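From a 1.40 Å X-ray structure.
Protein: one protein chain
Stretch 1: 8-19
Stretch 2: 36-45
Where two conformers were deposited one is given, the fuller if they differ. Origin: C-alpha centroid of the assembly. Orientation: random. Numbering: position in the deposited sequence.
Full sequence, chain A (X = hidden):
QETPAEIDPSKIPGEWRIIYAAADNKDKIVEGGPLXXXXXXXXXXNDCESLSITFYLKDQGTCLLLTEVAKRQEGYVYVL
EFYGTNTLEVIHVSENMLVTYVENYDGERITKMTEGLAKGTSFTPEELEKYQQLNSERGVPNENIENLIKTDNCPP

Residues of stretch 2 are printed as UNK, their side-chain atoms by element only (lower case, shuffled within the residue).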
# COMPACT_ATOMS: atom_id res chain seq x y z
N ASP A 8 -16.40 -1.98 3.30
CA ASP A 8 -16.79 -3.37 3.08
C ASP A 8 -15.51 -4.19 3.01
O ASP A 8 -14.84 -4.20 1.98
CB ASP A 8 -17.62 -3.50 1.79
CG ASP A 8 -18.00 -4.94 1.48
OD1 ASP A 8 -17.44 -5.85 2.11
OD2 ASP A 8 -18.85 -5.16 0.59
N PRO A 9 -15.14 -4.85 4.11
CA PRO A 9 -13.87 -5.58 4.12
C PRO A 9 -13.85 -6.78 3.17
O PRO A 9 -12.77 -7.27 2.86
CB PRO A 9 -13.73 -6.01 5.59
CG PRO A 9 -15.13 -6.08 6.09
CD PRO A 9 -15.86 -4.96 5.40
N SER A 10 -15.00 -7.22 2.68
CA SER A 10 -15.02 -8.30 1.69
C SER A 10 -14.36 -7.87 0.38
O SER A 10 -14.01 -8.71 -0.45
CB SER A 10 -16.44 -8.81 1.43
OG SER A 10 -17.16 -7.94 0.58
N LYS A 11 -14.19 -6.56 0.20
CA LYS A 11 -13.54 -6.05 -1.01
C LYS A 11 -12.01 -6.01 -0.88
O LYS A 11 -11.32 -5.71 -1.86
CB LYS A 11 -14.09 -4.67 -1.37
CG LYS A 11 -15.60 -4.67 -1.57
CD LYS A 11 -16.13 -3.32 -1.99
CE LYS A 11 -17.65 -3.35 -2.10
NZ LYS A 11 -18.11 -4.58 -2.79
N ILE A 12 -11.49 -6.32 0.30
CA ILE A 12 -10.04 -6.27 0.52
C ILE A 12 -9.27 -7.42 -0.15
O ILE A 12 -8.25 -7.17 -0.79
CB ILE A 12 -9.70 -6.16 2.02
CG1 ILE A 12 -10.19 -4.82 2.59
CG2 ILE A 12 -8.19 -6.35 2.24
CD1 ILE A 12 -10.19 -4.75 4.10
N PRO A 13 -9.72 -8.67 0.02
CA PRO A 13 -8.98 -9.78 -0.59
C PRO A 13 -8.99 -9.68 -2.10
O PRO A 13 -9.93 -9.15 -2.69
CB PRO A 13 -9.77 -11.02 -0.15
CG PRO A 13 -10.51 -10.60 1.05
CD PRO A 13 -10.85 -9.15 0.84
N GLY A 14 -7.93 -10.19 -2.73
CA GLY A 14 -7.90 -10.26 -4.18
C GLY A 14 -6.53 -10.04 -4.78
O GLY A 14 -5.55 -9.82 -4.05
N GLU A 15 -6.48 -10.06 -6.11
CA GLU A 15 -5.25 -9.89 -6.88
C GLU A 15 -4.99 -8.45 -7.30
O GLU A 15 -5.26 -8.05 -8.44
CB GLU A 15 -5.31 -10.75 -8.15
CG GLU A 15 -5.66 -12.20 -7.90
CD GLU A 15 -4.51 -12.98 -7.33
OE1 GLU A 15 -3.35 -12.63 -7.63
OE2 GLU A 15 -4.77 -13.95 -6.58
N TRP A 16 -4.39 -7.67 -6.42
CA TRP A 16 -4.22 -6.25 -6.65
C TRP A 16 -2.90 -5.93 -7.33
O TRP A 16 -1.92 -6.66 -7.17
CB TRP A 16 -4.24 -5.52 -5.32
CG TRP A 16 -5.54 -5.59 -4.58
CD1 TRP A 16 -5.87 -6.43 -3.56
CD2 TRP A 16 -6.68 -4.75 -4.80
NE1 TRP A 16 -7.15 -6.19 -3.14
CE2 TRP A 16 -7.67 -5.16 -3.88
CE3 TRP A 16 -6.97 -3.72 -5.69
CZ2 TRP A 16 -8.93 -4.55 -3.83
CZ3 TRP A 16 -8.21 -3.11 -5.63
CH2 TRP A 16 -9.18 -3.53 -4.71
N ARG A 17 -2.89 -4.86 -8.11
CA ARG A 17 -1.65 -4.26 -8.60
C ARG A 17 -1.49 -2.91 -7.91
O ARG A 17 -2.48 -2.23 -7.66
CB ARG A 17 -1.71 -4.02 -10.11
CG ARG A 17 -1.82 -5.28 -10.95
CD ARG A 17 -1.79 -4.98 -12.45
NE ARG A 17 -2.12 -6.17 -13.22
CZ ARG A 17 -3.35 -6.50 -13.60
NH1 ARG A 17 -4.37 -5.71 -13.29
NH2 ARG A 17 -3.57 -7.61 -14.29
N ILE A 18 -0.26 -2.52 -7.63
CA ILE A 18 -0.05 -1.17 -7.11
C ILE A 18 0.16 -0.22 -8.27
O ILE A 18 0.97 -0.47 -9.16
CB ILE A 18 1.11 -1.10 -6.10
CG1 ILE A 18 1.19 0.29 -5.47
CG2 ILE A 18 2.44 -1.50 -6.73
CD1 ILE A 18 1.93 0.28 -4.13
N ILE A 19 -0.61 0.86 -8.27
CA ILE A 19 -0.48 1.88 -9.31
C ILE A 19 0.37 3.04 -8.82
O ILE A 19 1.32 3.45 -9.51
CB ILE A 19 -1.86 2.40 -9.77
CG1 ILE A 19 -2.82 1.24 -10.04
CG2 ILE A 19 -1.70 3.31 -10.98
CD1 ILE A 19 -2.31 0.23 -11.07
N UNK A 36 8.88 0.68 -1.42
CA UNK A 36 8.32 0.54 -2.76
C UNK A 36 8.09 -0.94 -3.01
O UNK A 36 9.02 -1.70 -3.26
n UNK A 36 8.96 4.34 -7.21
n UNK A 36 8.48 3.40 -9.23
c UNK A 36 8.63 1.34 -5.16
c UNK A 36 8.88 3.27 -7.98
c UNK A 36 9.28 1.11 -3.80
c UNK A 36 9.68 1.80 -6.15
n UNK A 36 9.18 2.06 -7.50
N UNK A 37 6.83 -1.35 -2.89
CA UNK A 37 6.49 -2.76 -2.85
C UNK A 37 5.44 -3.06 -3.90
O UNK A 37 4.38 -2.42 -3.94
c UNK A 37 6.93 -2.65 -0.36
c UNK A 37 5.99 -3.13 -1.46
o UNK A 37 6.50 -2.07 0.64
n UNK A 37 8.23 -2.87 -0.55
N UNK A 38 5.74 -4.02 -4.77
CA UNK A 38 4.87 -4.32 -5.90
C UNK A 38 3.87 -5.41 -5.54
O UNK A 38 4.16 -6.61 -5.65
c UNK A 38 8.01 -3.65 -7.25
o UNK A 38 9.28 -0.56 -8.76
c UNK A 38 6.65 -3.59 -7.56
c UNK A 38 8.41 -1.56 -8.36
c UNK A 38 7.08 -1.47 -8.68
c UNK A 38 8.90 -2.64 -7.64
c UNK A 38 5.70 -4.69 -7.13
c UNK A 38 6.20 -2.48 -8.28
N UNK A 39 2.69 -4.97 -5.11
CA UNK A 39 1.62 -5.87 -4.66
C UNK A 39 1.25 -6.89 -5.71
O UNK A 39 1.26 -6.60 -6.90
c UNK A 39 0.30 -3.31 -0.41
c UNK A 39 -0.50 -4.40 -0.69
o UNK A 39 0.26 -2.77 0.87
c UNK A 39 0.37 -5.06 -4.34
c UNK A 39 1.15 -3.35 -2.65
c UNK A 39 0.35 -4.45 -2.96
c UNK A 39 1.13 -2.78 -1.38
c UNK A 39 -0.47 -4.96 -1.96
N UNK A 40 0.92 -8.09 -5.24
CA UNK A 40 0.34 -9.12 -6.10
C UNK A 40 -0.96 -9.67 -5.53
O UNK A 40 -1.90 -9.94 -6.28
c UNK A 40 2.15 -9.54 -8.64
n UNK A 40 3.22 -6.94 -9.12
c UNK A 40 2.56 -9.82 -7.20
c UNK A 40 3.76 -8.00 -9.72
n UNK A 40 3.28 -9.23 -9.51
n UNK A 40 4.77 -7.84 -10.57
c UNK A 40 1.35 -10.25 -6.37
N UNK A 41 -1.04 -9.83 -4.22
CA UNK A 41 -2.22 -10.47 -3.65
C UNK A 41 -2.39 -10.13 -2.18
O UNK A 41 -1.41 -10.03 -1.44
c UNK A 41 -3.38 -12.74 -3.41
n UNK A 41 -3.47 -17.02 -3.85
n UNK A 41 -5.65 -16.92 -3.12
c UNK A 41 -3.22 -14.23 -3.71
n UNK A 41 -4.43 -14.99 -3.37
c UNK A 41 -4.52 -16.31 -3.45
c UNK A 41 -2.12 -11.99 -3.81
N UNK A 42 -3.64 -9.95 -1.77
CA UNK A 42 -3.99 -9.77 -0.37
C UNK A 42 -5.04 -10.82 -0.05
O UNK A 42 -5.97 -11.02 -0.84
c UNK A 42 -4.12 -5.86 -0.32
c UNK A 42 -4.94 -8.24 1.39
c UNK A 42 -3.56 -7.28 -0.48
c UNK A 42 -4.57 -8.37 -0.08
N UNK A 43 -4.90 -11.49 1.08
CA UNK A 43 -5.95 -12.37 1.57
C UNK A 43 -6.26 -12.05 3.03
O UNK A 43 -5.40 -11.59 3.77
o UNK A 43 -6.54 -14.13 -2.10
c UNK A 43 -5.35 -14.26 -0.04
c UNK A 43 -6.64 -14.21 -0.86
o UNK A 43 -7.74 -14.24 -0.27
c UNK A 43 -5.54 -13.83 1.41
N UNK A 44 -7.51 -12.27 3.42
CA UNK A 44 -7.90 -12.09 4.81
C UNK A 44 -7.76 -13.41 5.56
O UNK A 44 -8.01 -14.47 5.00
s UNK A 44 -9.57 -9.78 4.66
c UNK A 44 -9.34 -11.57 4.93
N UNK A 45 -7.33 -13.32 6.81
CA UNK A 45 -7.24 -14.49 7.68
C UNK A 45 -8.18 -14.27 8.86
O UNK A 45 -8.23 -13.18 9.42
c UNK A 45 -3.39 -14.87 7.38
c UNK A 45 -5.80 -14.68 8.19
c UNK A 45 -4.86 -14.91 7.01
c UNK A 45 -5.73 -15.83 9.19

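Position 36 carries three carbons, a nitrogen, then a carbon bearing two more nitrogens, an extended chain ending in a guanidinium that stays clear of stretch 1. It is Arg36.

Position 37 has two side-chain carbons, the second holding one oxygen and one nitrogen: a short amide, Asn37. Its end leads away, and its contribution is backbone, with its O 3.5 Å from Ile18 CG2.

At position 38 one carbon leads to a six-carbon ring bearing an oxygen, so this is Tyr38. Ile18 CG2 lies obliquely to the ring, 4.2 Å from Tyr38 CD1, while the hydroxyl OH accepts a hydrogen bond from Arg36 NE at 2.9 Å.

Position 39 repeats that pattern of atoms, again a phenol: Tyr39. Here CA-to-CB points toward stretch 1, and Tyr39 CD1 comes 4.0 Å from Ile18 CD1. Ile18 thus meets two successive aromatic residues.

Position 40 shows three carbons, a nitrogen and a carbon with two nitrogens, its CA-to-CB bond directed away. This is Arg40; its NH1 donates to Tyr39 O at 3.0 Å, and stretch 1 meets its backbone instead, with Glu15 CA 3.4 Å from Arg40 O in a CA-H...O contact.

Position 41 has the same composition in a fully extended chain, and Glu15 OE2 sits over one face of its guanidinium. It is Arg41. The salt bridge, Glu15 OE2 to Arg41 NE at 3.4 Å, is one of charge alone, since the oxygen lies well out of the guanidinium plane and no N-H points at it.

Position 42 has four carbons, forked at the first, with one arm two carbons long: Ile42. Its CG2 packs 3.9 Å from Ile12 CG2, and its CD1 reaches 3.7 Å from Trp16 CD1.

Position 43 has three carbons, the third carrying two oxygens, a carboxylate: Glu43. Although CA-to-CB points away, the end returns, placing OE1 3.8 Å from Pro13 CB. Its OE2 accepts from Arg41 NE at 2.6 Å, a salt-bridged hydrogen bond in which the N-H does point at the oxygen.

Position 44 has one carbon and one sulfur, directed toward stretch 1. This is Cys44, covalently bonded elsewhere in the structure; its SG lies 3.8 Å from Pro13 CG.

Position 45 again has four carbons forked at the first, one arm two carbons long, but out of reach: Ile45.

The contact rests on a single antiparallel bridge. Gly14 N donates to Ile42 O at 2.8 Å, and Ile42 N returns a bond to Gly14 O at 3.0 Å, both nearly straight. Glycine suits this point because, at its backbone angles, a CB would jam against the preceding carbonyl. Around the bridge, Ile42 and Cys44 meet Ile12, Pro13 and Trp16, and Ile18 packs against the tyrosines. Trp16 NE1 is satisfied within its own stretch by Ile12 O at 2.8 Å. The rule is economical: two backbone bonds set the register, apolar side chains fill the inner side, and charges finish the exposed one.

Stretch 2 36-45: RNYYRRIECI
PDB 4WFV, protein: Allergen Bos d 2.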